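PDB 4WJI: putative cyclohexadienyl dehydrogenase and ADH prephenate dehydrogenase from Rhizobium meliloti, which probably catalyses the NAD(P)-dependent oxidative decarboxylation of prephenate to 4-hydroxyphenylpyruvate in tyrosine biosynthesis, and here holds NADP and tyrosine. Local coordinates for residues V119-A125 with R143-P149; S99-I105 with P177-D181. All coordinates share one frame. Residues are numbered along the deposited sequence.

Contact 1. Residues V119-A125 with R143-P149; sequences VPGHPIA and RWCILTP. With TYR (tyrosine), chain C; NAP (NADP nicotinamide-adenine-dinucleotide phosphate), chain B.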
loop_
_atom_site.group_PDB
_atom_site.type_symbol
_atom_site.label_atom_id
_atom_site.label_comp_id
_atom_site.label_asym_id
_atom_site.label_seq_id
_atom_site.Cartn_x
_atom_site.Cartn_y
_atom_site.Cartn_z
ATOM N N VAL A 119 13.922 -29.652 0.317
ATOM C CA VAL A 119 13.505 -28.793 1.434
ATOM C C VAL A 119 12.942 -27.505 0.878
ATOM O O VAL A 119 13.691 -26.585 0.602
ATOM C CB VAL A 119 14.668 -28.448 2.390
ATOM C CG1 VAL A 119 14.101 -27.734 3.621
ATOM C CG2 VAL A 119 15.431 -29.718 2.780
ATOM N N PRO A 120 11.645 -27.463 0.643
ATOM C CA PRO A 120 11.013 -26.291 0.038
ATOM C C PRO A 120 11.077 -25.073 0.955
ATOM O O PRO A 120 10.995 -25.216 2.130
ATOM C CB PRO A 120 9.560 -26.735 -0.163
ATOM C CG PRO A 120 9.585 -28.215 -0.125
ATOM C CD PRO A 120 10.674 -28.549 0.862
ATOM N N GLY A 121 11.215 -23.894 0.385
ATOM C CA GLY A 121 11.333 -22.681 1.141
ATOM C C GLY A 121 10.496 -21.577 0.510
ATOM O O GLY A 121 9.985 -21.674 -0.622
ATOM N N HIS A 122 10.324 -20.549 1.303
ATOM C CA HIS A 122 9.697 -19.313 0.847
ATOM C C HIS A 122 10.208 -18.105 1.634
ATOM O O HIS A 122 9.806 -17.933 2.739
ATOM C CB HIS A 122 8.172 -19.417 0.984
ATOM C CG HIS A 122 7.429 -18.228 0.471
ATOM N ND1 HIS A 122 6.078 -18.063 0.671
ATOM C CD2 HIS A 122 7.832 -17.176 -0.278
ATOM C CE1 HIS A 122 5.694 -16.945 0.093
ATOM N NE2 HIS A 122 6.736 -16.380 -0.481
ATOM N N PRO A 123 11.060 -17.262 1.042
ATOM C CA PRO A 123 11.431 -16.042 1.753
ATOM C C PRO A 123 10.285 -15.001 1.663
ATOM O O PRO A 123 9.808 -14.681 0.575
ATOM C CB PRO A 123 12.693 -15.565 1.019
ATOM C CG PRO A 123 12.465 -16.047 -0.404
ATOM C CD PRO A 123 11.745 -17.354 -0.261
ATOM N N ILE A 124 9.918 -14.446 2.826
ATOM C CA ILE A 124 8.795 -13.493 2.940
ATOM C C ILE A 124 9.373 -12.107 2.763
ATOM O O ILE A 124 9.433 -11.314 3.690
ATOM C CB ILE A 124 8.019 -13.710 4.231
ATOM C CG1 ILE A 124 7.696 -15.187 4.450
ATOM C CG2 ILE A 124 6.780 -12.858 4.235
ATOM C CD1 ILE A 124 6.911 -15.883 3.339
ATOM N N ALA A 125 9.822 -11.821 1.537
ATOM C CA ALA A 125 10.592 -10.612 1.269
ATOM C C ALA A 125 10.574 -10.385 -0.234
ATOM O O ALA A 125 10.773 -11.307 -1.011
ATOM C CB ALA A 125 12.056 -10.790 1.696
ATOM N N ARG A 143 13.656 -10.228 7.801
ATOM C CA ARG A 143 12.472 -10.825 7.247
ATOM C C ARG A 143 12.351 -12.273 7.752
ATOM O O ARG A 143 13.311 -12.855 8.243
ATOM C CB ARG A 143 12.612 -10.846 5.730
ATOM C CG ARG A 143 12.763 -9.489 5.098
ATOM C CD ARG A 143 11.455 -8.854 4.776
ATOM N NE ARG A 143 10.855 -8.217 5.904
ATOM C CZ ARG A 143 11.060 -6.935 6.248
ATOM N NH1 ARG A 143 10.470 -6.420 7.303
ATOM N NH2 ARG A 143 11.952 -6.208 5.647
ATOM N N TRP A 144 11.178 -12.851 7.586
ATOM C CA TRP A 144 10.924 -14.240 7.837
ATOM C C TRP A 144 11.113 -15.068 6.568
ATOM O O TRP A 144 10.952 -14.552 5.440
ATOM C CB TRP A 144 9.464 -14.461 8.360
ATOM C CG TRP A 144 9.328 -14.054 9.768
ATOM C CD1 TRP A 144 8.982 -12.803 10.230
ATOM C CD2 TRP A 144 9.551 -14.849 10.890
ATOM N NE1 TRP A 144 9.010 -12.784 11.599
ATOM C CE2 TRP A 144 9.379 -14.031 12.027
ATOM C CE3 TRP A 144 9.946 -16.178 11.064
ATOM C CZ2 TRP A 144 9.553 -14.505 13.311
ATOM C CZ3 TRP A 144 10.122 -16.635 12.351
ATOM C CH2 TRP A 144 9.922 -15.800 13.453
ATOM N N CYS A 145 11.485 -16.338 6.772
ATOM C CA CYS A 145 11.503 -17.351 5.709
ATOM C C CYS A 145 10.812 -18.594 6.261
ATOM O O CYS A 145 11.023 -18.965 7.427
ATOM C CB CYS A 145 12.921 -17.659 5.274
ATOM S SG CYS A 145 12.939 -18.912 3.979
ATOM N N ILE A 146 9.939 -19.182 5.449
ATOM C CA ILE A 146 9.185 -20.362 5.854
ATOM C C ILE A 146 9.701 -21.568 5.082
ATOM O O ILE A 146 9.742 -21.569 3.850
ATOM C CB ILE A 146 7.657 -20.185 5.610
ATOM C CG1 ILE A 146 7.088 -18.974 6.376
ATOM C CG2 ILE A 146 6.903 -21.453 5.954
ATOM C CD1 ILE A 146 5.697 -18.570 5.954
ATOM N N LEU A 147 10.088 -22.592 5.818
ATOM C CA LEU A 147 10.405 -23.903 5.233
ATOM C C LEU A 147 9.262 -24.866 5.410
ATOM O O LEU A 147 8.589 -24.849 6.446
ATOM C CB LEU A 147 11.666 -24.476 5.868
ATOM C CG LEU A 147 12.934 -23.629 5.864
ATOM C CD1 LEU A 147 14.116 -24.346 6.534
ATOM C CD2 LEU A 147 13.264 -23.185 4.450
ATOM N N THR A 148 9.043 -25.725 4.407
ATOM C CA THR A 148 7.902 -26.664 4.490
ATOM C C THR A 148 8.390 -28.114 4.140
ATOM O O THR A 148 7.972 -28.700 3.143
ATOM C CB THR A 148 6.689 -26.224 3.618
ATOM O OG1 THR A 148 7.024 -26.312 2.227
ATOM C CG2 THR A 148 6.281 -24.832 3.904
ATOM N N PRO A 149 9.331 -28.678 4.948
ATOM C CA PRO A 149 9.834 -30.027 4.626
ATOM C C PRO A 149 8.754 -31.090 4.742
ATOM O O PRO A 149 8.062 -31.138 5.737
ATOM C CB PRO A 149 10.899 -30.283 5.686
ATOM C CG PRO A 149 10.780 -29.220 6.680
ATOM C CD PRO A 149 9.865 -28.158 6.217
HETATM N N TYR C . 6.741 -8.422 -3.862
HETATM C CA TYR C . 6.001 -8.055 -2.625
HETATM C C TYR C . 6.197 -6.591 -2.336
HETATM O O TYR C . 6.860 -5.935 -3.135
HETATM C CB TYR C . 6.457 -8.906 -1.434
HETATM C CG TYR C . 6.289 -10.410 -1.613
HETATM C CD1 TYR C . 5.460 -10.962 -2.590
HETATM C CD2 TYR C . 6.980 -11.271 -0.800
HETATM C CE1 TYR C . 5.333 -12.333 -2.736
HETATM C CE2 TYR C . 6.847 -12.634 -0.897
HETATM C CZ TYR C . 6.050 -13.179 -1.868
HETATM O OH TYR C . 5.956 -14.537 -2.026
HETATM O OXT TYR C . 5.681 -6.114 -1.298
HETATM P PA NAP B . 11.818 -12.764 -11.783
HETATM O O1A NAP B . 12.616 -11.625 -11.278
HETATM O O2A NAP B . 10.812 -12.592 -12.871
HETATM O O5B NAP B . 12.846 -13.895 -12.277
HETATM C C5B NAP B . 12.371 -15.024 -13.001
HETATM C C4B NAP B . 13.475 -16.046 -13.264
HETATM O O4B NAP B . 12.863 -17.251 -13.710
HETATM C C3B NAP B . 14.404 -15.634 -14.391
HETATM O O3B NAP B . 15.674 -16.252 -14.254
HETATM C C2B NAP B . 13.751 -16.238 -15.606
HETATM O O2B NAP B . 14.676 -16.533 -16.615
HETATM C C1B NAP B . 13.225 -17.533 -15.050
HETATM N N9A NAP B . 12.077 -18.165 -15.756
HETATM C C8A NAP B . 10.923 -17.613 -16.092
HETATM N N7A NAP B . 10.079 -18.441 -16.652
HETATM C C5A NAP B . 10.743 -19.630 -16.693
HETATM C C6A NAP B . 10.395 -20.905 -17.181
HETATM N N6A NAP B . 9.193 -21.132 -17.745
HETATM N N1A NAP B . 11.281 -21.868 -17.037
HETATM C C2A NAP B . 12.448 -21.614 -16.469
HETATM N N3A NAP B . 12.871 -20.457 -15.996
HETATM C C4A NAP B . 11.989 -19.475 -16.130
HETATM O O3 NAP B . 11.106 -13.536 -10.573
HETATM P PN NAP B . 11.337 -13.559 -8.993
HETATM O O1N NAP B . 10.639 -12.402 -8.484
HETATM O O2N NAP B . 12.749 -13.762 -8.671
HETATM O O5D NAP B . 10.457 -14.842 -8.562
HETATM C C5D NAP B . 10.972 -16.149 -8.579
HETATM C C4D NAP B . 10.190 -16.994 -7.576
HETATM O O4D NAP B . 10.254 -16.359 -6.315
HETATM C C3D NAP B . 8.731 -17.116 -7.894
HETATM O O3D NAP B . 8.292 -18.438 -7.633
HETATM C C2D NAP B . 8.052 -16.133 -6.971
HETATM O O2D NAP B . 6.746 -16.563 -6.680
HETATM C C1D NAP B . 8.968 -16.257 -5.754
HETATM N N1N NAP B . 9.048 -15.068 -4.892
HETATM C C2N NAP B . 8.966 -13.840 -5.410
HETATM C C3N NAP B . 9.036 -12.726 -4.608
HETATM C C7N NAP B . 8.921 -11.311 -5.125
HETATM O O7N NAP B . 8.655 -10.431 -4.351
HETATM N N7N NAP B . 9.123 -11.109 -6.408
HETATM C C4N NAP B . 9.208 -12.912 -3.262
HETATM C C5N NAP B . 9.315 -14.186 -2.767
HETATM C C6N NAP B . 9.202 -15.273 -3.590
HETATM P P2B NAP B . 14.780 -15.646 -17.953
HETATM O O1X NAP B . 14.775 -14.218 -17.520
HETATM O O2X NAP B . 16.087 -16.081 -18.550
HETATM O O3X NAP B . 13.587 -15.937 -18.844
HETATM O O HOH W 1 9.292 -11.037 6.363
#

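Contact 2. Residues S99-I105 with P177-D181; sequences STKGSVI and PKHHD. With NAP (NADP nicotinamide-adenine-dinucleotide phosphate), chain B; TYR (tyrosine), chain C.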
loop_
_atom_site.group_PDB
_atom_site.type_symbol
_atom_site.label_atom_id
_atom_site.label_comp_id
_atom_site.label_asym_id
_atom_site.label_seq_id
_atom_site.Cartn_x
_atom_site.Cartn_y
_atom_site.Cartn_z
ATOM N N SER A 99 6.267 -18.767 -4.120
ATOM C CA SER A 99 5.250 -18.124 -3.342
ATOM C C SER A 99 4.076 -19.028 -2.923
ATOM O O SER A 99 3.238 -18.632 -2.105
ATOM C CB SER A 99 4.743 -16.900 -4.119
ATOM O OG SER A 99 5.781 -15.940 -4.309
ATOM N N THR A 100 3.983 -20.182 -3.566
ATOM C CA THR A 100 3.113 -21.298 -3.215
ATOM C C THR A 100 3.999 -22.502 -2.866
ATOM O O THR A 100 5.135 -22.589 -3.329
ATOM C CB THR A 100 2.111 -21.666 -4.348
ATOM O OG1 THR A 100 2.809 -22.274 -5.417
ATOM C CG2 THR A 100 1.429 -20.458 -4.883
ATOM N N LYS A 101 3.487 -23.420 -2.045
ATOM C CA LYS A 101 4.299 -24.590 -1.666
ATOM C C LYS A 101 3.653 -25.941 -2.005
ATOM O O LYS A 101 4.334 -26.872 -2.383
ATOM C CB LYS A 101 4.672 -24.505 -0.182
ATOM C CG LYS A 101 5.619 -23.349 0.200
ATOM C CD LYS A 101 7.106 -23.668 0.202
ATOM C CE LYS A 101 7.693 -23.972 -1.131
ATOM N NZ LYS A 101 7.813 -22.871 -2.088
ATOM N N GLY A 102 2.341 -26.090 -1.783
ATOM C CA GLY A 102 1.693 -27.381 -2.050
ATOM C C GLY A 102 1.883 -27.808 -3.482
ATOM O O GLY A 102 2.210 -28.974 -3.784
ATOM N N SER A 103 1.676 -26.866 -4.388
ATOM C CA SER A 103 1.829 -27.122 -5.807
ATOM C C SER A 103 3.250 -27.462 -6.186
ATOM O O SER A 103 3.492 -28.375 -6.989
ATOM C CB SER A 103 1.346 -25.965 -6.689
ATOM O OG SER A 103 2.199 -24.818 -6.569
ATOM N N VAL A 104 4.190 -26.711 -5.623
ATOM C CA VAL A 104 5.581 -26.915 -5.945
ATOM C C VAL A 104 6.018 -28.302 -5.504
ATOM O O VAL A 104 6.711 -29.029 -6.258
ATOM C CB VAL A 104 6.441 -25.807 -5.301
ATOM C CG1 VAL A 104 7.908 -26.100 -5.517
ATOM C CG2 VAL A 104 6.082 -24.433 -5.900
ATOM N N ILE A 105 5.648 -28.699 -4.292
ATOM C CA ILE A 105 5.992 -30.031 -3.820
ATOM C C ILE A 105 5.392 -31.120 -4.748
ATOM O O ILE A 105 6.089 -32.055 -5.146
ATOM C CB ILE A 105 5.593 -30.223 -2.359
ATOM C CG1 ILE A 105 6.423 -29.304 -1.467
ATOM C CG2 ILE A 105 5.752 -31.657 -1.914
ATOM C CD1 ILE A 105 5.858 -29.132 -0.080
ATOM N N PRO A 177 2.869 -27.674 4.318
ATOM C CA PRO A 177 2.580 -26.892 3.093
ATOM C C PRO A 177 1.149 -26.391 2.952
ATOM O O PRO A 177 0.957 -25.286 2.416
ATOM C CB PRO A 177 2.872 -27.861 1.949
ATOM C CG PRO A 177 3.691 -28.933 2.501
ATOM C CD PRO A 177 3.438 -29.011 3.979
ATOM N N LYS A 178 0.139 -27.175 3.353
ATOM C CA LYS A 178 -1.234 -26.696 3.247
ATOM C C LYS A 178 -1.473 -25.508 4.149
ATOM O O LYS A 178 -2.183 -24.578 3.757
ATOM C CB LYS A 178 -2.253 -27.802 3.527
ATOM C CG LYS A 178 -2.282 -28.825 2.397
ATOM C CD LYS A 178 -3.570 -29.626 2.334
ATOM C CE LYS A 178 -3.609 -30.508 1.083
ATOM N NZ LYS A 178 -2.418 -31.392 0.921
ATOM N N HIS A 179 -0.912 -25.535 5.361
ATOM C CA HIS A 179 -1.050 -24.378 6.249
ATOM C C HIS A 179 -0.352 -23.153 5.669
ATOM O O HIS A 179 -0.908 -22.038 5.682
ATOM C CB HIS A 179 -0.562 -24.682 7.645
ATOM C CG HIS A 179 -0.808 -23.590 8.633
ATOM N ND1 HIS A 179 -2.067 -23.161 8.977
ATOM C CD2 HIS A 179 0.055 -22.811 9.320
ATOM C CE1 HIS A 179 -1.970 -22.174 9.849
ATOM N NE2 HIS A 179 -0.690 -21.946 10.075
ATOM N N HIS A 180 0.858 -23.340 5.128
ATOM C CA HIS A 180 1.538 -22.248 4.401
ATOM C C HIS A 180 0.641 -21.598 3.368
ATOM O O HIS A 180 0.547 -20.383 3.271
ATOM C CB HIS A 180 2.834 -22.727 3.760
ATOM C CG HIS A 180 3.420 -21.751 2.770
ATOM N ND1 HIS A 180 2.922 -21.588 1.508
ATOM C CD2 HIS A 180 4.441 -20.867 2.888
ATOM C CE1 HIS A 180 3.619 -20.645 0.877
ATOM N NE2 HIS A 180 4.534 -20.183 1.701
ATOM N N ASP A 181 0.003 -22.415 2.543
ATOM C CA ASP A 181 -0.790 -21.928 1.458
ATOM C C ASP A 181 -2.047 -21.156 1.938
ATOM O O ASP A 181 -2.431 -20.162 1.310
ATOM C CB ASP A 181 -1.116 -23.054 0.464
ATOM C CG ASP A 181 0.140 -23.533 -0.350
ATOM O OD1 ASP A 181 1.223 -22.878 -0.297
ATOM O OD2 ASP A 181 0.022 -24.584 -1.056
HETATM P PA NAP B . 11.818 -12.764 -11.783
HETATM O O1A NAP B . 12.616 -11.625 -11.278
HETATM O O2A NAP B . 10.812 -12.592 -12.871
HETATM O O5B NAP B . 12.846 -13.895 -12.277
HETATM C C5B NAP B . 12.371 -15.024 -13.001
HETATM C C4B NAP B . 13.475 -16.046 -13.264
HETATM O O4B NAP B . 12.863 -17.251 -13.710
HETATM C C3B NAP B . 14.404 -15.634 -14.391
HETATM O O3B NAP B . 15.674 -16.252 -14.254
HETATM C C2B NAP B . 13.751 -16.238 -15.606
HETATM O O2B NAP B . 14.676 -16.533 -16.615
HETATM C C1B NAP B . 13.225 -17.533 -15.050
HETATM N N9A NAP B . 12.077 -18.165 -15.756
HETATM C C8A NAP B . 10.923 -17.613 -16.092
HETATM N N7A NAP B . 10.079 -18.441 -16.652
HETATM C C5A NAP B . 10.743 -19.630 -16.693
HETATM C C6A NAP B . 10.395 -20.905 -17.181
HETATM N N6A NAP B . 9.193 -21.132 -17.745
HETATM N N1A NAP B . 11.281 -21.868 -17.037
HETATM C C2A NAP B . 12.448 -21.614 -16.469
HETATM N N3A NAP B . 12.871 -20.457 -15.996
HETATM C C4A NAP B . 11.989 -19.475 -16.130
HETATM O O3 NAP B . 11.106 -13.536 -10.573
HETATM P PN NAP B . 11.337 -13.559 -8.993
HETATM O O1N NAP B . 10.639 -12.402 -8.484
HETATM O O2N NAP B . 12.749 -13.762 -8.671
HETATM O O5D NAP B . 10.457 -14.842 -8.562
HETATM C C5D NAP B . 10.972 -16.149 -8.579
HETATM C C4D NAP B . 10.190 -16.994 -7.576
HETATM O O4D NAP B . 10.254 -16.359 -6.315
HETATM C C3D NAP B . 8.731 -17.116 -7.894
HETATM O O3D NAP B . 8.292 -18.438 -7.633
HETATM C C2D NAP B . 8.052 -16.133 -6.971
HETATM O O2D NAP B . 6.746 -16.563 -6.680
HETATM C C1D NAP B . 8.968 -16.257 -5.754
HETATM N N1N NAP B . 9.048 -15.068 -4.892
HETATM C C2N NAP B . 8.966 -13.840 -5.410
HETATM C C3N NAP B . 9.036 -12.726 -4.608
HETATM C C7N NAP B . 8.921 -11.311 -5.125
HETATM O O7N NAP B . 8.655 -10.431 -4.351
HETATM N N7N NAP B . 9.123 -11.109 -6.408
HETATM C C4N NAP B . 9.208 -12.912 -3.262
HETATM C C5N NAP B . 9.315 -14.186 -2.767
HETATM C C6N NAP B . 9.202 -15.273 -3.590
HETATM P P2B NAP B . 14.780 -15.646 -17.953
HETATM O O1X NAP B . 14.775 -14.218 -17.520
HETATM O O2X NAP B . 16.087 -16.081 -18.550
HETATM O O3X NAP B . 13.587 -15.937 -18.844
HETATM N N TYR C . 6.741 -8.422 -3.862
HETATM C CA TYR C . 6.001 -8.055 -2.625
HETATM C C TYR C . 6.197 -6.591 -2.336
HETATM O O TYR C . 6.860 -5.935 -3.135
HETATM C CB TYR C . 6.457 -8.906 -1.434
HETATM C CG TYR C . 6.289 -10.410 -1.613
HETATM C CD1 TYR C . 5.460 -10.962 -2.590
HETATM C CD2 TYR C . 6.980 -11.271 -0.800
HETATM C CE1 TYR C . 5.333 -12.333 -2.736
HETATM C CE2 TYR C . 6.847 -12.634 -0.897
HETATM C CZ TYR C . 6.050 -13.179 -1.868
HETATM O OH TYR C . 5.956 -14.537 -2.026
HETATM O OXT TYR C . 5.681 -6.114 -1.298
HETATM O O HOH W 2 0.078 -24.497 -3.772
#

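Contact 1. Residues V119-A125 with R143-P149
Gly-121, lacking a side chain, leaves a hollow opposite Leu-147, and Leu-147 CD2 settles into it 3.9 Å from Gly-121 CA. Farther along the same face of the sheet, Pro-123 and Cys-145 form the next non-hydrogen-bonded pair, their CA atoms only 4.2 Å apart and Pro-123 CB 4.5 Å from Cys-145 SG; Trp-165 and Leu-161 of helix 155-167 pack over this face. Between these pairs, His-122 and Ile-146 form a hydrogen-bonded pair, with Ile-146 N to His-122 O at 3.0 Å and a weak return bond from His-122 N to Ile-146 O at 2.8 Å. The ladder joins strand 117-123 to strand 144-147, the point where the parallel order of the Rossmann-type nucleotide-binding sheet gives way to an antiparallel neighbour. On the His-122 face, Ile-124 CD1 meets Ile-146 CD1 at 3.9 Å, while the imidazole extends away from strand 144-147, so that His-122 NE2 hydrogen-bonds the ligand tyrosine OH at 2.5 Å. Ile-124 centres an inverse gamma turn, and a water fills the gap between Ile-124 O (2.7 Å) and Trp-144 N (2.9 Å). The turn brings Ala-125 CB against Arg-143 CD (3.7 Å) and places Ala-125 O 3.2 Å from C4N of the nicotinamide.

Contact 2. Residues S99-I105 with P177-D181
Asp-181 grips the start of helix 102-108 with both carboxylate oxygens: Lys-101 N donates to Asp-181 OD1 and Gly-102 N to Asp-181 OD2, each at 2.9 Å. A water extends the grip by one residue, lying 2.7 Å from Asp-181 OD2 and 2.9 Å from Ser-103 N. Asp-181 OD1 also accepts a 2.8 Å hydrogen bond from His-180 ND1, which fixes the imidazole. At the other end, Ser-99 OG hydrogen-bonds NADP O2D at 2.6 Å and the tyrosine OH at 2.7 Å. Lys-101 CG sits over the His-180 ring, 3.5 Å from its centroid in a CH-pi contact, while Lys-101 NZ turns away to a salt bridge with Asp-96. Gly-102 suits its place, because a CB there would clash with Asp-181 OD2. Farther out, the Pro-177 ring at the start of helix 177-203 packs on Ile-105, with Pro-177 CG 3.4 Å from Ile-105 CD1. A carboxylate from one helix thus takes up amides at the start of another, which the helix itself leaves without acceptors and where its dipole favours negative charge, and ties the Ser-99 loop of the nucleotide-binding fold to the long helix 177-203.

Contact 1 is the more deeply buried, a pairing of two sheet strands built on backbone hydrogen bonds and apolar side chains; contact 2 is smaller and partly buried, joining two helix starts through a carboxylate. Both reach the second subunit, contact 1 through Trp-144, which meets its Lys-215 and Tyr-216, and contact 2 through His-179, which hydrogen-bonds its Glu-212. The two contacts touch directly: His-122 ND1 and His-180 NE2 lie 2.8 Å apart, a probable hydrogen bond, and Lys-101 NZ probably bonds Gly-121 O at 2.9 Å. Asp-181, His-180, His-122 and the ligand tyrosine hydroxyl therefore form a polar chain across both contacts, and Ser-99 reaches that same hydroxyl from contact 2.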